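Side-chain contacts in hypothetical conserved protein (Geobacillus kaustophilus, PDB 2R5X), which is of unknown function but belongs to the conserved YugN-like family: residues K45-K49 with E50-Y54; Q106-L109 with A110-K113. The protein carries 1 engineered substitution. One frame throughout, in Å; residues are numbered along the deposited sequence.

Contact 1. Residues K45-K49 with E50-Y54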
loop_
_atom_site.group_PDB
_atom_site.type_symbol
_atom_site.label_atom_id
_atom_site.label_comp_id
_atom_site.label_asym_id
_atom_site.label_seq_id
_atom_site.Cartn_x
_atom_site.Cartn_y
_atom_site.Cartn_z
ATOM N N LYS A 45 3.865 -8.972 -0.172
ATOM C CA LYS A 45 5.100 -9.600 0.277
ATOM C C LYS A 45 5.908 -10.156 -0.879
ATOM O O LYS A 45 5.368 -10.769 -1.803
ATOM C CB LYS A 45 4.798 -10.716 1.280
ATOM C CG LYS A 45 4.217 -10.237 2.596
ATOM C CD LYS A 45 3.537 -11.386 3.338
ATOM C CE LYS A 45 3.126 -10.992 4.754
ATOM N NZ LYS A 45 2.124 -9.881 4.814
ATOM N N TYR A 46 7.213 -9.929 -0.804
ATOM C CA TYR A 46 8.169 -10.491 -1.729
ATOM C C TYR A 46 9.139 -11.276 -0.871
ATOM O O TYR A 46 10.053 -10.701 -0.276
ATOM C CB TYR A 46 8.917 -9.384 -2.479
ATOM C CG TYR A 46 8.055 -8.562 -3.419
ATOM C CD1 TYR A 46 7.985 -8.868 -4.781
ATOM C CD2 TYR A 46 7.323 -7.472 -2.948
ATOM C CE1 TYR A 46 7.192 -8.115 -5.644
ATOM C CE2 TYR A 46 6.525 -6.719 -3.796
ATOM C CZ TYR A 46 6.469 -7.038 -5.142
ATOM O OH TYR A 46 5.680 -6.279 -5.973
ATOM N N VAL A 47 8.921 -12.584 -0.779
ATOM C CA VAL A 47 9.821 -13.432 0.001
ATOM C C VAL A 47 11.049 -13.816 -0.816
ATOM O O VAL A 47 10.960 -14.093 -2.016
ATOM C CB VAL A 47 9.117 -14.675 0.634
ATOM C CG1 VAL A 47 7.994 -14.230 1.558
ATOM C CG2 VAL A 47 8.595 -15.647 -0.431
ATOM N N VAL A 48 12.201 -13.791 -0.158
ATOM C CA VAL A 48 13.482 -14.074 -0.797
ATOM C C VAL A 48 14.295 -14.929 0.163
ATOM O O VAL A 48 13.821 -15.244 1.254
ATOM C CB VAL A 48 14.268 -12.776 -1.127
ATOM C CG1 VAL A 48 13.641 -12.027 -2.301
ATOM C CG2 VAL A 48 14.371 -11.882 0.102
ATOM N N LYS A 49 15.512 -15.293 -0.243
ATOM C CA LYS A 49 16.412 -16.102 0.583
ATOM C C LYS A 49 16.633 -15.524 1.985
ATOM O O LYS A 49 16.557 -16.251 2.981
ATOM C CB LYS A 49 17.747 -16.359 -0.154
ATOM C CG LYS A 49 19.008 -16.218 0.701
ATOM C CD LYS A 49 20.057 -17.243 0.382
ATOM C CE LYS A 49 21.047 -17.348 1.531
ATOM N NZ LYS A 49 21.471 -18.758 1.804
ATOM N N GLU A 50 16.864 -14.215 2.050
ATOM C CA GLU A 50 17.256 -13.552 3.289
ATOM C C GLU A 50 16.065 -13.189 4.166
ATOM O O GLU A 50 16.235 -12.884 5.347
ATOM C CB GLU A 50 18.131 -12.313 3.023
ATOM C CG GLU A 50 17.759 -11.480 1.799
ATOM C CD GLU A 50 18.426 -11.982 0.522
ATOM O OE1 GLU A 50 17.700 -12.397 -0.405
ATOM O OE2 GLU A 50 19.674 -11.978 0.451
ATOM N N GLY A 51 14.862 -13.235 3.595
ATOM C CA GLY A 51 13.653 -12.977 4.369
ATOM C C GLY A 51 12.480 -12.483 3.558
ATOM O O GLY A 51 12.128 -13.079 2.547
ATOM N N THR A 52 11.871 -11.396 4.017
ATOM C CA THR A 52 10.665 -10.856 3.402
ATOM C C THR A 52 10.803 -9.359 3.202
ATOM O O THR A 52 11.102 -8.619 4.141
ATOM C CB THR A 52 9.407 -11.134 4.267
ATOM O OG1 THR A 52 9.208 -12.545 4.386
ATOM C CG2 THR A 52 8.157 -10.517 3.654
ATOM N N TYR A 53 10.615 -8.931 1.961
ATOM C CA TYR A 53 10.366 -7.535 1.664
ATOM C C TYR A 53 8.874 -7.368 1.536
ATOM O O TYR A 53 8.182 -8.261 1.032
ATOM C CB TYR A 53 11.044 -7.130 0.359
ATOM C CG TYR A 53 12.547 -7.102 0.442
ATOM C CD1 TYR A 53 13.220 -5.959 0.880
ATOM C CD2 TYR A 53 13.301 -8.218 0.079
ATOM C CE1 TYR A 53 14.606 -5.931 0.953
ATOM C CE2 TYR A 53 14.686 -8.201 0.146
ATOM C CZ TYR A 53 15.334 -7.060 0.588
ATOM O OH TYR A 53 16.710 -7.050 0.654
ATOM N N TYR A 54 8.369 -6.231 1.997
ATOM C CA TYR A 54 6.945 -5.962 1.878
ATOM C C TYR A 54 6.665 -4.541 1.394
ATOM O O TYR A 54 7.194 -3.569 1.928
ATOM C CB TYR A 54 6.180 -6.304 3.171
ATOM C CG TYR A 54 6.700 -5.643 4.434
ATOM C CD1 TYR A 54 6.161 -4.433 4.883
ATOM C CD2 TYR A 54 7.709 -6.239 5.194
ATOM C CE1 TYR A 54 6.627 -3.828 6.046
ATOM C CE2 TYR A 54 8.187 -5.638 6.360
ATOM C CZ TYR A 54 7.635 -4.440 6.780
ATOM O OH TYR A 54 8.099 -3.847 7.930
#
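The chain reverses through Lys-49 and Glu-50 in a beta hairpin. Behind the turn Tyr-46 and Tyr-53 form a hydrogen-bonded antiparallel pair: Tyr-46 N reaches Tyr-53 O at 2.7 Å, almost straight at 174°, and Tyr-53 N returns to Tyr-46 O at 2.9 Å. Both tyrosines lean from the same face of the sheet, yet across the pair they meet at the roots of their side chains, Tyr-46 CB lying 4.2 Å from Tyr-53 CB, and not ring on ring. The Tyr-53 ring is instead met at its edge by Val-48, whose CG2 lies 3.7 Å from Tyr-53 CE2. The same methyl, held between its own backbone N and carbonyl carbon, has Glu-50 OE1 at 3.4 Å. Glu-50 chi1 of 37° and a bend at chi2 bring the carboxylate back across the valine. The hairpin joins strands 39-48 and 51-61, and its tyrosine face is covered by helix 99-117, Leu-101 touching both tyrosine side chains. On the other face, Thr-52 and Val-47 run side by side, OG1 of Thr-52 lying 3.5 Å from CG1 of Val-47. The other branch of Thr-52, CG2, is met by Lys-45 CG at 4.1 Å.

Contact 2. Residues Q106-L109 with A110-K113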
loop_
_atom_site.group_PDB
_atom_site.type_symbol
_atom_site.label_atom_id
_atom_site.label_comp_id
_atom_site.label_asym_id
_atom_site.label_seq_id
_atom_site.Cartn_x
_atom_site.Cartn_y
_atom_site.Cartn_z
ATOM N N GLN A 106 7.764 -0.165 -7.698
ATOM C CA GLN A 106 7.396 0.998 -8.510
ATOM C C GLN A 106 6.312 0.671 -9.532
ATOM O O GLN A 106 5.400 1.470 -9.737
ATOM C CB GLN A 106 8.626 1.580 -9.208
ATOM C CG GLN A 106 9.439 2.516 -8.328
ATOM C CD GLN A 106 10.820 2.818 -8.889
ATOM O OE1 GLN A 106 11.174 2.377 -9.983
ATOM N NE2 GLN A 106 11.608 3.576 -8.131
ATOM N N ASN A 107 6.411 -0.510 -10.150
ATOM C CA ASN A 107 5.441 -0.978 -11.142
ATOM C C ASN A 107 4.070 -1.244 -10.541
ATOM O O ASN A 107 3.045 -0.905 -11.137
ATOM C CB ASN A 107 5.939 -2.258 -11.838
ATOM C CG ASN A 107 7.273 -2.064 -12.556
ATOM O OD1 ASN A 107 7.715 -0.936 -12.790
ATOM N ND2 ASN A 107 7.926 -3.169 -12.897
ATOM N N VAL A 108 4.062 -1.865 -9.364
ATOM C CA VAL A 108 2.823 -2.197 -8.673
ATOM C C VAL A 108 2.107 -0.911 -8.245
ATOM O O VAL A 108 0.893 -0.789 -8.396
ATOM C CB VAL A 108 3.078 -3.156 -7.481
ATOM C CG1 VAL A 108 1.823 -3.355 -6.655
ATOM C CG2 VAL A 108 3.581 -4.505 -7.993
ATOM N N LEU A 109 2.867 0.062 -7.754
ATOM C CA LEU A 109 2.297 1.351 -7.350
ATOM C C LEU A 109 1.699 2.140 -8.528
ATOM O O LEU A 109 0.669 2.806 -8.382
ATOM C CB LEU A 109 3.339 2.177 -6.586
ATOM C CG LEU A 109 3.726 1.564 -5.225
ATOM C CD1 LEU A 109 4.994 2.183 -4.661
ATOM C CD2 LEU A 109 2.568 1.650 -4.222
ATOM N N ALA A 110 2.341 2.048 -9.690
ATOM C CA ALA A 110 1.808 2.637 -10.930
ATOM C C ALA A 110 0.439 2.063 -11.298
ATOM O O ALA A 110 -0.452 2.791 -11.741
ATOM C CB ALA A 110 2.783 2.435 -12.070
ATOM N N GLN A 111 0.256 0.763 -11.100
ATOM C CA GLN A 111 -1.044 0.175 -11.370
ATOM C C GLN A 111 -2.051 0.433 -10.252
ATOM O O GLN A 111 -3.244 0.479 -10.516
ATOM C CB GLN A 111 -0.955 -1.303 -11.783
ATOM C CG GLN A 111 -0.510 -2.285 -10.719
ATOM C CD GLN A 111 -0.169 -3.651 -11.293
ATOM O OE1 GLN A 111 0.958 -4.136 -11.155
ATOM N NE2 GLN A 111 -1.139 -4.273 -11.945
ATOM N N VAL A 112 -1.577 0.631 -9.023
ATOM C CA VAL A 112 -2.449 1.138 -7.954
ATOM C C VAL A 112 -3.018 2.493 -8.394
ATOM O O VAL A 112 -4.229 2.690 -8.392
ATOM C CB VAL A 112 -1.712 1.260 -6.582
ATOM C CG1 VAL A 112 -2.555 2.025 -5.580
ATOM C CG2 VAL A 112 -1.372 -0.110 -6.025
ATOM N N LYS A 113 -2.132 3.398 -8.806
ATOM C CA LYS A 113 -2.517 4.737 -9.247
ATOM C C LYS A 113 -3.475 4.725 -10.452
ATOM O O LYS A 113 -4.471 5.449 -10.449
ATOM C CB LYS A 113 -1.266 5.580 -9.532
ATOM C CG LYS A 113 -1.529 7.002 -10.027
ATOM C CD LYS A 113 -2.177 7.880 -8.971
ATOM C CE LYS A 113 -2.576 9.222 -9.566
ATOM N NZ LYS A 113 -3.001 10.205 -8.532
#
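Val-108 O takes the amide of Val-112 at 2.9 Å from N, and two carbons close in on the same oxygen. Gln-111 CG comes within 3.1 Å of Val-108 O, a tight approach, and Val-112 CG2 stands 3.3 Å from it. The glutamine's first torsion explains its part: at 68° it sets CG between its own N and carbonyl carbon, back over the preceding turn. From there the extended chain carries OE1 obliquely across Val-108, to 4.1 Å from the valine CG2. One residue on, Lys-113 N bonds to Leu-109 O at 2.9 Å, and the two amides before Val-112 make the same i to i+4 bonds to Gln-106 O and Asn-107 O.

This is the middle of the amphipathic helix 99-117. Val-108 and Leu-109 pack on Leu-55 of strand 51-61, and Val-112 on Leu-27, while Gln-106, Asn-107 and Ala-110 are exposed. Ala-110 CB sits 3.5 Å from Asn-107 O on that outer surface. Lys-113 sends its chain away from the turn, where NZ bonds to Gln-13 OE1 and Gly-9 O, with a weak, long ion pair to Glu-117. Two neutral oxygens thus grip NZ, and the carboxylate probably plays a lesser part in holding it. With the carbonyls of residues 106-109 all bonded, this turn can lie against the sheet with its polar backbone paired.

Overall arrangement
Contact 1 ends before contact 2 begins in the chain, and their centres lie about 19 Å apart, but one tyrosine bridges them. From strand 39-48, Tyr-46 extends its ring to helix 99-117, where Tyr-46 OH packs 3.4 Å from Val-108 CG2. Val-108 also touches Leu-55 of strand 51-61, so the helix meets both strands of the hairpin through this one valine. Contact 1 thus belongs to the sheet and contact 2 to the helix packed on one face of it. The centre of contact 1, a surface contact, is about 16 Å from the centre of the chain, that of contact 2 about 10 Å. No active site or ligand is known to connect them.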